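Local coordinates for IclR transcriptional regulator (Thermotoga maritima, PDB 1MKM), which probably binds DNA through a winged helix-turn-helix domain and regulates transcription as a member of the IclR family, at residues 21-26 and 58-63; 50-55 and 65-70; 83-88 and 113-118; 89-94 and 233-238. One frame throughout, in Å; residues are numbered along the deposited sequence.

Contacts 1 and 2 lie in the N-terminal winged helix-turn-helix part, contacts 3 and 4 in the C-terminal domain. The first two touch, with centres about 13 Å apart, and share the two-stranded sheet of 53-55 and 61-63; their segments alternate along the chain, so the wing and the helices around it are tied together. Both close before contact 3 opens. Contacts 3 and 4 also touch and alternate, centres about 9 Å apart, and both use helix 79-93. Helix 66-75, which carries one side of contact 2, is followed by helix 79-93; the centres of contacts 2 and 3 are about 26 Å apart, consistent with two separately packed domains joined by a helical connection.

Contact 1 (21-26 and 58-63); sequences PGDVSV and DKRYVP
R60 turns back on D23 because its chain bends twice, at chi2 (-82°) and chi3 (-69°), while D23 CG sits between its own backbone N and carbonyl carbon (chi1 59°). The two side chains cross at about a right angle, and D23 OD2 lies in the guanidinium plane at its edge. OD2 takes weak bonds from R60 NE at 3.5 Å and from R60 NH2 at 3.4 Å, a long salt bridge. Over one face of the guanidinium, above its centre, lies the backbone N of S25, and S25 CB packs against R60 NH1 at 3.2 Å. The stronger partners lie outside: K56 pairs with D23 OD1, E28 with R60 NH1, and S25 OG caps the helix that follows by bonding E28 N. An alanine in place of R60 would probably leave E28 and D23 OD2 without this positive charge and uncover S25. Beside this polar cluster, V24 and Y61 form a single antiparallel hydrogen-bonded bridge, Y61 N bonding V24 O and V24 N bonding Y61 O. It joins the loop before helix 26-32 to strand 61-63, a wing strand of the winged helix-turn-helix domain. V26 CG1 meets the edge of the Y61 ring at CE1. D23 OD1 is also 4.2 Å from D58 OD2, a like-charge approach probably eased because D23 is shared by R60 and K56, and R60 in turn by D23 and E28.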
# COMPACT_ATOMS: atom_id res chain seq x y z
N PRO B 21 -4.16 -14.85 -11.26
CA PRO B 21 -3.45 -13.76 -10.58
C PRO B 21 -3.42 -12.57 -11.54
O PRO B 21 -2.94 -12.70 -12.66
CB PRO B 21 -2.07 -14.35 -10.35
CG PRO B 21 -2.35 -15.82 -10.19
CD PRO B 21 -3.33 -16.07 -11.31
N GLY B 22 -3.92 -11.42 -11.10
CA GLY B 22 -3.92 -10.27 -11.99
C GLY B 22 -5.24 -10.13 -12.75
O GLY B 22 -6.31 -10.37 -12.18
N ASP B 23 -5.17 -9.73 -14.02
CA ASP B 23 -6.39 -9.56 -14.82
C ASP B 23 -6.34 -10.23 -16.20
O ASP B 23 -5.36 -10.89 -16.54
CB ASP B 23 -6.69 -8.07 -15.00
CG ASP B 23 -5.56 -7.34 -15.67
OD1 ASP B 23 -5.55 -6.10 -15.60
OD2 ASP B 23 -4.70 -8.03 -16.26
N VAL B 24 -7.40 -10.04 -16.98
CA VAL B 24 -7.48 -10.65 -18.30
C VAL B 24 -8.28 -9.81 -19.31
O VAL B 24 -9.30 -9.21 -18.97
CB VAL B 24 -8.14 -12.06 -18.19
CG1 VAL B 24 -9.63 -11.91 -17.96
CG2 VAL B 24 -7.87 -12.88 -19.44
N SER B 25 -7.81 -9.78 -20.56
CA SER B 25 -8.47 -9.02 -21.63
C SER B 25 -9.43 -9.90 -22.40
O SER B 25 -9.28 -11.12 -22.41
CB SER B 25 -7.43 -8.50 -22.62
OG SER B 25 -6.84 -9.59 -23.33
N VAL B 26 -10.40 -9.29 -23.07
CA VAL B 26 -11.36 -10.04 -23.86
C VAL B 26 -10.57 -10.90 -24.83
O VAL B 26 -10.87 -12.08 -25.05
CB VAL B 26 -12.29 -9.12 -24.68
CG1 VAL B 26 -13.02 -8.16 -23.77
CG2 VAL B 26 -11.49 -8.34 -25.71
N ASP B 58 -8.73 0.26 -18.60
CA ASP B 58 -7.93 -0.30 -19.68
C ASP B 58 -8.61 -1.48 -20.36
O ASP B 58 -7.98 -2.23 -21.11
CB ASP B 58 -6.56 -0.72 -19.15
CG ASP B 58 -6.64 -1.34 -17.77
OD1 ASP B 58 -6.95 -0.60 -16.81
OD2 ASP B 58 -6.40 -2.56 -17.66
N LYS B 59 -9.90 -1.65 -20.10
CA LYS B 59 -10.69 -2.73 -20.67
C LYS B 59 -10.28 -4.17 -20.29
O LYS B 59 -10.80 -5.14 -20.85
CB LYS B 59 -10.77 -2.58 -22.19
CG LYS B 59 -11.74 -1.49 -22.64
CD LYS B 59 -12.02 -1.56 -24.13
CE LYS B 59 -13.14 -0.61 -24.52
NZ LYS B 59 -13.45 -0.67 -25.98
N ARG B 60 -9.35 -4.29 -19.34
CA ARG B 60 -8.90 -5.59 -18.85
C ARG B 60 -9.89 -5.97 -17.75
O ARG B 60 -10.50 -5.09 -17.13
CB ARG B 60 -7.48 -5.50 -18.28
CG ARG B 60 -6.47 -4.91 -19.24
CD ARG B 60 -5.96 -5.94 -20.22
NE ARG B 60 -5.13 -6.92 -19.53
CZ ARG B 60 -4.43 -7.86 -20.16
NH1 ARG B 60 -4.46 -7.93 -21.49
NH2 ARG B 60 -3.71 -8.72 -19.46
N TYR B 61 -10.02 -7.27 -17.48
CA TYR B 61 -10.98 -7.76 -16.49
C TYR B 61 -10.45 -8.28 -15.14
O TYR B 61 -9.44 -8.97 -15.06
CB TYR B 61 -11.83 -8.86 -17.11
CG TYR B 61 -12.76 -8.41 -18.22
CD1 TYR B 61 -12.33 -8.36 -19.55
CD2 TYR B 61 -14.08 -8.06 -17.93
CE1 TYR B 61 -13.21 -7.98 -20.57
CE2 TYR B 61 -14.96 -7.69 -18.94
CZ TYR B 61 -14.53 -7.65 -20.25
OH TYR B 61 -15.41 -7.32 -21.24
N VAL B 62 -11.21 -7.97 -14.10
CA VAL B 62 -10.89 -8.37 -12.75
C VAL B 62 -12.17 -8.89 -12.09
O VAL B 62 -13.27 -8.47 -12.45
CB VAL B 62 -10.31 -7.15 -11.98
CG1 VAL B 62 -10.95 -7.00 -10.63
CG2 VAL B 62 -8.80 -7.30 -11.85
N PRO B 63 -12.04 -9.82 -11.14
CA PRO B 63 -13.25 -10.33 -10.49
C PRO B 63 -14.09 -9.27 -9.79
O PRO B 63 -13.57 -8.34 -9.18
CB PRO B 63 -12.71 -11.40 -9.53
CG PRO B 63 -11.29 -10.99 -9.30
CD PRO B 63 -10.84 -10.51 -10.65

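Contact 2 (50-55 and 65-70); sequences KGFVLR and YKLIEY
F52 and K66 make the close part of this contact, where K66 CG lies over the phenylalanine ring. K66 CG is anti to its backbone N (chi1 -176°) and stands over one face, 3.8 Å from the centroid, in a CH-pi contact. L67 CD1 reaches the ring at its edge, 3.3 Å from F52 CE2. Y70 approaches the far end, its CE2 3.5 Å from F52 CZ, with the two ring planes 71° apart; its OH bonds D15 of the third subunit. The ring of F11 of the third subunit also meets F52, and L14 of helix 6-19 packs on it. An alanine at F52 would probably open a gap between K66, L67 and Y70 and remove the aromatic face that K66 CG covers. The looser side is polar and partly exposed. There the K66 chain bends away, passing K50 O with CE at 3.3 Å, and its NZ forms a salt bridge with E69 OE1 at 2.8 Å. The backbones are joined by K66 N to G51 O, a 3.3 Å bond whose donor stands above the carbonyl plane. G51 has positive phi and closes helix 37-50 in a Schellman motif, and a side chain there would come close to the Y65 ring. The start of helix 66-75, just after wing strand 61-63, packs on the turn between helix 37-50 and strand 53-55 in the winged helix-turn-helix domain.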
# COMPACT_ATOMS: atom_id res chain seq x y z
N LYS B 50 -23.71 -8.87 -14.58
CA LYS B 50 -24.17 -9.56 -13.38
C LYS B 50 -23.29 -9.24 -12.18
O LYS B 50 -23.64 -9.59 -11.05
CB LYS B 50 -24.21 -11.07 -13.61
CG LYS B 50 -25.29 -11.54 -14.59
CD LYS B 50 -26.67 -11.34 -14.01
CE LYS B 50 -27.76 -11.73 -14.99
NZ LYS B 50 -29.09 -11.33 -14.44
N GLY B 51 -22.14 -8.61 -12.43
CA GLY B 51 -21.23 -8.25 -11.36
C GLY B 51 -20.19 -9.28 -10.96
O GLY B 51 -19.49 -9.09 -9.96
N PHE B 52 -20.08 -10.37 -11.72
CA PHE B 52 -19.10 -11.42 -11.43
C PHE B 52 -17.71 -10.96 -11.80
O PHE B 52 -16.71 -11.47 -11.29
CB PHE B 52 -19.44 -12.70 -12.20
CG PHE B 52 -20.65 -13.40 -11.65
CD1 PHE B 52 -21.93 -13.07 -12.10
CD2 PHE B 52 -20.52 -14.33 -10.63
CE1 PHE B 52 -23.07 -13.65 -11.51
CE2 PHE B 52 -21.64 -14.90 -10.05
CZ PHE B 52 -22.92 -14.57 -10.49
N VAL B 53 -17.66 -10.00 -12.71
CA VAL B 53 -16.40 -9.47 -13.17
C VAL B 53 -16.45 -7.95 -13.21
O VAL B 53 -17.53 -7.35 -13.33
CB VAL B 53 -16.08 -10.04 -14.56
CG1 VAL B 53 -14.90 -9.34 -15.14
CG2 VAL B 53 -15.78 -11.52 -14.43
N LEU B 54 -15.29 -7.33 -13.10
CA LEU B 54 -15.19 -5.87 -13.14
C LEU B 54 -14.33 -5.49 -14.32
O LEU B 54 -13.27 -6.08 -14.55
CB LEU B 54 -14.54 -5.34 -11.85
CG LEU B 54 -14.66 -3.84 -11.60
CD1 LEU B 54 -16.13 -3.44 -11.63
CD2 LEU B 54 -14.02 -3.48 -10.24
N ARG B 55 -14.78 -4.52 -15.11
CA ARG B 55 -13.95 -4.14 -16.24
C ARG B 55 -13.20 -2.86 -15.94
O ARG B 55 -13.79 -1.87 -15.52
CB ARG B 55 -14.75 -4.02 -17.54
CG ARG B 55 -13.82 -4.08 -18.74
CD ARG B 55 -14.52 -4.10 -20.08
NE ARG B 55 -13.57 -4.41 -21.15
CZ ARG B 55 -13.90 -4.52 -22.44
NH1 ARG B 55 -15.16 -4.35 -22.82
NH2 ARG B 55 -12.96 -4.84 -23.33
N TYR B 65 -17.64 -8.15 -7.29
CA TYR B 65 -18.05 -8.30 -5.90
C TYR B 65 -19.13 -9.35 -5.71
O TYR B 65 -19.32 -9.85 -4.61
CB TYR B 65 -18.59 -6.97 -5.39
CG TYR B 65 -20.03 -6.76 -5.79
CD1 TYR B 65 -21.07 -7.18 -4.96
CD2 TYR B 65 -20.36 -6.24 -7.05
CE1 TYR B 65 -22.39 -7.11 -5.36
CE2 TYR B 65 -21.69 -6.16 -7.46
CZ TYR B 65 -22.70 -6.60 -6.61
OH TYR B 65 -24.02 -6.54 -7.01
N LYS B 66 -19.89 -9.64 -6.77
CA LYS B 66 -20.99 -10.60 -6.67
C LYS B 66 -20.64 -11.86 -5.88
O LYS B 66 -21.28 -12.18 -4.89
CB LYS B 66 -21.49 -10.98 -8.07
CG LYS B 66 -22.68 -11.87 -8.07
CD LYS B 66 -23.82 -11.26 -7.26
CE LYS B 66 -24.30 -9.93 -7.84
NZ LYS B 66 -25.44 -9.39 -7.04
N LEU B 67 -19.61 -12.56 -6.34
CA LEU B 67 -19.16 -13.79 -5.69
C LEU B 67 -18.95 -13.57 -4.18
O LEU B 67 -19.33 -14.42 -3.36
CB LEU B 67 -17.89 -14.26 -6.40
CG LEU B 67 -17.94 -15.56 -7.22
CD1 LEU B 67 -19.27 -15.76 -7.87
CD2 LEU B 67 -16.83 -15.56 -8.23
N ILE B 68 -18.38 -12.42 -3.82
CA ILE B 68 -18.17 -12.07 -2.42
C ILE B 68 -19.53 -12.04 -1.73
O ILE B 68 -19.71 -12.62 -0.66
CB ILE B 68 -17.48 -10.70 -2.27
CG1 ILE B 68 -16.10 -10.74 -2.93
CG2 ILE B 68 -17.34 -10.38 -0.81
CD1 ILE B 68 -15.42 -9.37 -3.12
N GLU B 69 -20.48 -11.36 -2.35
CA GLU B 69 -21.83 -11.30 -1.79
C GLU B 69 -22.45 -12.70 -1.68
O GLU B 69 -23.13 -13.02 -0.70
CB GLU B 69 -22.72 -10.44 -2.69
CG GLU B 69 -24.15 -10.32 -2.19
CD GLU B 69 -25.11 -9.71 -3.20
OE1 GLU B 69 -24.67 -9.30 -4.30
OE2 GLU B 69 -26.31 -9.63 -2.88
N TYR B 70 -22.22 -13.55 -2.68
CA TYR B 70 -22.79 -14.90 -2.67
C TYR B 70 -22.26 -15.74 -1.52
O TYR B 70 -23.01 -16.43 -0.84
CB TYR B 70 -22.53 -15.61 -4.01
CG TYR B 70 -23.52 -15.23 -5.09
CD1 TYR B 70 -24.54 -14.31 -4.85
CD2 TYR B 70 -23.43 -15.81 -6.38
CE1 TYR B 70 -25.45 -13.97 -5.85
CE2 TYR B 70 -24.33 -15.47 -7.38
CZ TYR B 70 -25.33 -14.56 -7.11
OH TYR B 70 -26.22 -14.22 -8.09

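Contact 3 (83-88 and 113-118); sequences IAHDHL and DKVEGE
H85 and D113 carry the polar part of this contact, between helix 79-93 and strand 108-115. The ND1 nitrogen gives its hydrogen to D113 OD2 at 2.9 Å, with an N-H...O angle of 155°. The acceptor uses its syn lone pair and lies close to the imidazole plane, at the ring edge. A second, weak bond runs from H85 ND1 to D113 OD1 at 3.5 Å, so one N-H faces both carboxylate oxygens. Ring and carboxylate planes differ by only 10°, although the two side chains as a whole cross at about a right angle. D113 CG is anti to its backbone N, on a residue whose CB is directed at the helix. R81 adds a long, weak ion pair to OD2; together with the histidine N-H it would probably favour the charged carboxylate.

The apolar part centres on L88, one turn further along the helix. Its CD1 rests 3.7 Å from D113 CG, against the carbon of the same carboxylate that H85 grips. Its CB meets V115 CG2 at 3.9 Å. L88 also packs on V99 and L101 of the neighbouring strand 98-105, while V115 reaches on to V89 and M92 of the helix.

In the backbone, the axes of the helix and strand segments come within 8.8 Å and lie 17° from parallel, so the pairs H85-D113 and L88-V115 follow in step. Side chains alternate along a strand, which puts D113 and V115, two residues apart, on the face toward the helix. This is a helix laid on one face of an antiparallel sheet, as in the GAF-like C-terminal domain of the IclR family.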
# COMPACT_ATOMS: atom_id res chain seq x y z
N ILE B 83 -22.93 -17.47 16.04
CA ILE B 83 -22.97 -17.89 17.43
C ILE B 83 -21.56 -18.14 17.96
O ILE B 83 -21.30 -18.03 19.16
CB ILE B 83 -23.78 -19.19 17.56
CG1 ILE B 83 -25.27 -18.88 17.61
CG2 ILE B 83 -23.37 -19.97 18.79
CD1 ILE B 83 -26.11 -20.10 17.81
N ALA B 84 -20.64 -18.44 17.05
CA ALA B 84 -19.28 -18.75 17.45
C ALA B 84 -18.21 -17.71 17.11
O ALA B 84 -17.30 -17.46 17.91
CB ALA B 84 -18.88 -20.12 16.87
N HIS B 85 -18.32 -17.08 15.95
CA HIS B 85 -17.29 -16.13 15.55
C HIS B 85 -16.48 -15.40 16.61
O HIS B 85 -15.25 -15.37 16.53
CB HIS B 85 -17.81 -15.08 14.58
CG HIS B 85 -16.72 -14.24 14.00
ND1 HIS B 85 -15.76 -14.76 13.16
CD2 HIS B 85 -16.36 -12.96 14.23
CE1 HIS B 85 -14.86 -13.83 12.89
NE2 HIS B 85 -15.20 -12.73 13.53
N ASP B 86 -17.13 -14.80 17.61
CA ASP B 86 -16.37 -14.07 18.63
C ASP B 86 -15.58 -14.96 19.57
O ASP B 86 -14.47 -14.62 19.98
CB ASP B 86 -17.29 -13.13 19.41
CG ASP B 86 -17.77 -11.97 18.57
OD1 ASP B 86 -16.99 -11.50 17.72
OD2 ASP B 86 -18.92 -11.51 18.75
N HIS B 87 -16.15 -16.10 19.92
CA HIS B 87 -15.43 -17.02 20.78
C HIS B 87 -14.17 -17.44 20.06
O HIS B 87 -13.15 -17.71 20.67
CB HIS B 87 -16.30 -18.23 21.10
CG HIS B 87 -17.48 -17.91 21.96
ND1 HIS B 87 -18.45 -17.01 21.57
CD2 HIS B 87 -17.83 -18.33 23.19
CE1 HIS B 87 -19.36 -16.90 22.52
NE2 HIS B 87 -19.01 -17.70 23.52
N LEU B 88 -14.25 -17.47 18.73
CA LEU B 88 -13.10 -17.84 17.92
C LEU B 88 -12.05 -16.73 17.99
O LEU B 88 -10.88 -17.00 18.21
CB LEU B 88 -13.52 -18.08 16.47
CG LEU B 88 -14.61 -19.15 16.26
CD1 LEU B 88 -15.00 -19.18 14.79
CD2 LEU B 88 -14.12 -20.53 16.72
N ASP B 113 -15.49 -20.82 9.02
CA ASP B 113 -14.94 -19.64 9.69
C ASP B 113 -13.48 -19.90 10.07
O ASP B 113 -13.09 -21.03 10.35
CB ASP B 113 -15.73 -19.30 10.96
CG ASP B 113 -15.59 -17.83 11.36
OD1 ASP B 113 -14.54 -17.23 11.08
OD2 ASP B 113 -16.53 -17.28 11.96
N LYS B 114 -12.68 -18.85 10.06
CA LYS B 114 -11.28 -18.99 10.41
C LYS B 114 -10.72 -17.66 10.91
O LYS B 114 -10.91 -16.61 10.29
CB LYS B 114 -10.47 -19.49 9.19
CG LYS B 114 -8.96 -19.61 9.42
CD LYS B 114 -8.22 -19.66 8.08
CE LYS B 114 -6.75 -20.03 8.25
NZ LYS B 114 -6.00 -20.03 6.96
N VAL B 115 -10.04 -17.70 12.05
CA VAL B 115 -9.42 -16.51 12.60
C VAL B 115 -7.91 -16.70 12.49
O VAL B 115 -7.35 -17.57 13.15
CB VAL B 115 -9.71 -16.30 14.10
CG1 VAL B 115 -8.80 -15.19 14.65
CG2 VAL B 115 -11.15 -15.94 14.31
N GLU B 116 -7.26 -15.89 11.66
CA GLU B 116 -5.82 -16.01 11.50
C GLU B 116 -5.10 -15.63 12.79
O GLU B 116 -5.57 -14.81 13.57
CB GLU B 116 -5.32 -15.13 10.35
CG GLU B 116 -5.88 -15.50 8.98
CD GLU B 116 -5.17 -14.78 7.85
OE1 GLU B 116 -4.97 -13.55 7.95
OE2 GLU B 116 -4.80 -15.44 6.85
N GLY B 117 -3.95 -16.26 13.01
CA GLY B 117 -3.16 -15.99 14.19
C GLY B 117 -2.13 -14.92 13.89
O GLY B 117 -2.05 -14.37 12.78
N GLU B 118 -1.31 -14.65 14.90
CA GLU B 118 -0.27 -13.64 14.82
C GLU B 118 0.81 -13.91 13.79
O GLU B 118 1.39 -12.98 13.23
CB GLU B 118 0.33 -13.47 16.21
CG GLU B 118 -0.70 -12.98 17.22
CD GLU B 118 -0.20 -13.00 18.65
OE1 GLU B 118 1.01 -12.77 18.88
OE2 GLU B 118 -1.03 -13.23 19.56

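Contact 4 (89-94 and 233-238); sequences VDIMKR and SDVLKE
The R94 guanidinium has E238 at one edge and D90 over one face. E238 OE2 lies near its plane and accepts a hydrogen bond from NH2 at 3.2 Å, nearly straight at 166°, as part of a salt bridge. Seen from the carboxylate, the donor comes from above, and the two planes stand 80° apart. D90 OD2 sits above the guanidinium near its rim, 3.1 Å from R94 NE, a pairing of charges with no N-H aimed at it. V235 CG1 touches R94 NH2 obliquely at 3.2 Å.

Beneath this polar layer, I91 and V235 slide past each other in opposite directions, with I91 CG1 4.1 Å from V235 CG1. I91 CD1 meets L236 CD1 at 4.2 Å, where the side chains cross at about a right angle. Both I91 and L236 also rest on I217 of strand 211-220, so helices 79-93 and 226-246 pack side by side on the sheet. The L236 side chain is about 8 Å from that of C199, a zinc-binding residue.

K239 pairs with D90 OD2. With two acids and two bases at the solvent side of the helix pair, the network would probably balance its own charge, while V235 lies between it and the buried I91 and L236.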
# COMPACT_ATOMS: atom_id res chain seq x y z
N VAL B 89 -12.49 -15.49 17.82
CA VAL B 89 -11.58 -14.36 17.89
C VAL B 89 -10.93 -14.35 19.28
O VAL B 89 -9.74 -14.06 19.42
CB VAL B 89 -12.31 -13.02 17.63
CG1 VAL B 89 -11.33 -11.86 17.68
CG2 VAL B 89 -13.00 -13.04 16.27
N ASP B 90 -11.71 -14.70 20.30
CA ASP B 90 -11.17 -14.71 21.64
C ASP B 90 -10.13 -15.83 21.79
O ASP B 90 -9.06 -15.62 22.37
CB ASP B 90 -12.31 -14.86 22.67
CG ASP B 90 -11.83 -14.72 24.12
OD1 ASP B 90 -10.91 -13.92 24.41
OD2 ASP B 90 -12.40 -15.42 24.98
N ILE B 91 -10.44 -17.01 21.26
CA ILE B 91 -9.52 -18.14 21.33
C ILE B 91 -8.21 -17.77 20.66
O ILE B 91 -7.15 -18.20 21.09
CB ILE B 91 -10.09 -19.40 20.63
CG1 ILE B 91 -11.41 -19.82 21.28
CG2 ILE B 91 -9.07 -20.54 20.71
CD1 ILE B 91 -12.07 -21.00 20.63
N MET B 92 -8.28 -16.96 19.60
CA MET B 92 -7.06 -16.57 18.91
C MET B 92 -6.25 -15.54 19.71
O MET B 92 -5.01 -15.55 19.68
CB MET B 92 -7.39 -15.99 17.55
CG MET B 92 -6.19 -15.47 16.78
SD MET B 92 -5.63 -13.80 17.24
CE MET B 92 -7.01 -12.86 16.63
N LYS B 93 -6.95 -14.65 20.41
CA LYS B 93 -6.28 -13.62 21.19
C LYS B 93 -5.72 -14.18 22.49
O LYS B 93 -4.79 -13.61 23.06
CB LYS B 93 -7.24 -12.48 21.47
CG LYS B 93 -7.74 -11.84 20.20
CD LYS B 93 -8.91 -10.91 20.47
CE LYS B 93 -8.43 -9.57 20.98
NZ LYS B 93 -7.62 -8.89 19.94
N ARG B 94 -6.26 -15.30 22.94
CA ARG B 94 -5.79 -15.92 24.16
C ARG B 94 -4.82 -17.08 23.93
O ARG B 94 -4.35 -17.69 24.88
CB ARG B 94 -6.97 -16.40 25.01
CG ARG B 94 -7.95 -15.28 25.31
CD ARG B 94 -8.90 -15.65 26.42
NE ARG B 94 -9.80 -16.73 26.06
CZ ARG B 94 -10.62 -17.33 26.92
NH1 ARG B 94 -10.65 -16.95 28.19
NH2 ARG B 94 -11.42 -18.30 26.50
N SER B 233 -6.63 -27.28 24.35
CA SER B 233 -7.86 -28.05 24.52
C SER B 233 -8.72 -27.48 25.65
O SER B 233 -9.92 -27.73 25.71
CB SER B 233 -7.54 -29.53 24.78
OG SER B 233 -6.76 -29.69 25.95
N ASP B 234 -8.09 -26.72 26.54
CA ASP B 234 -8.78 -26.11 27.66
C ASP B 234 -9.68 -24.98 27.17
O ASP B 234 -10.89 -24.99 27.39
CB ASP B 234 -7.77 -25.54 28.66
CG ASP B 234 -7.83 -26.23 30.02
OD1 ASP B 234 -7.23 -25.69 30.97
OD2 ASP B 234 -8.46 -27.30 30.13
N VAL B 235 -9.08 -23.99 26.50
CA VAL B 235 -9.83 -22.85 25.98
C VAL B 235 -10.82 -23.35 24.93
O VAL B 235 -11.93 -22.84 24.80
CB VAL B 235 -8.89 -21.81 25.32
CG1 VAL B 235 -9.68 -20.55 24.97
CG2 VAL B 235 -7.76 -21.46 26.27
N LEU B 236 -10.40 -24.37 24.19
CA LEU B 236 -11.23 -24.95 23.14
C LEU B 236 -12.52 -25.49 23.74
O LEU B 236 -13.62 -25.07 23.36
CB LEU B 236 -10.45 -26.08 22.45
CG LEU B 236 -10.52 -26.20 20.93
CD1 LEU B 236 -10.43 -24.83 20.28
CD2 LEU B 236 -9.39 -27.09 20.46
N LYS B 237 -12.39 -26.40 24.69
CA LYS B 237 -13.56 -26.99 25.33
C LYS B 237 -14.41 -25.93 26.00
O LYS B 237 -15.63 -26.05 26.04
CB LYS B 237 -13.15 -28.05 26.35
CG LYS B 237 -13.72 -29.43 26.06
CD LYS B 237 -15.24 -29.39 25.89
CE LYS B 237 -15.79 -30.77 25.54
NZ LYS B 237 -17.27 -30.79 25.30
N GLU B 238 -13.77 -24.89 26.52
CA GLU B 238 -14.51 -23.82 27.19
C GLU B 238 -15.48 -23.13 26.23
O GLU B 238 -16.65 -22.93 26.57
CB GLU B 238 -13.55 -22.77 27.76
CG GLU B 238 -14.26 -21.63 28.47
CD GLU B 238 -13.34 -20.45 28.78
OE1 GLU B 238 -12.25 -20.69 29.34
OE2 GLU B 238 -13.72 -19.30 28.48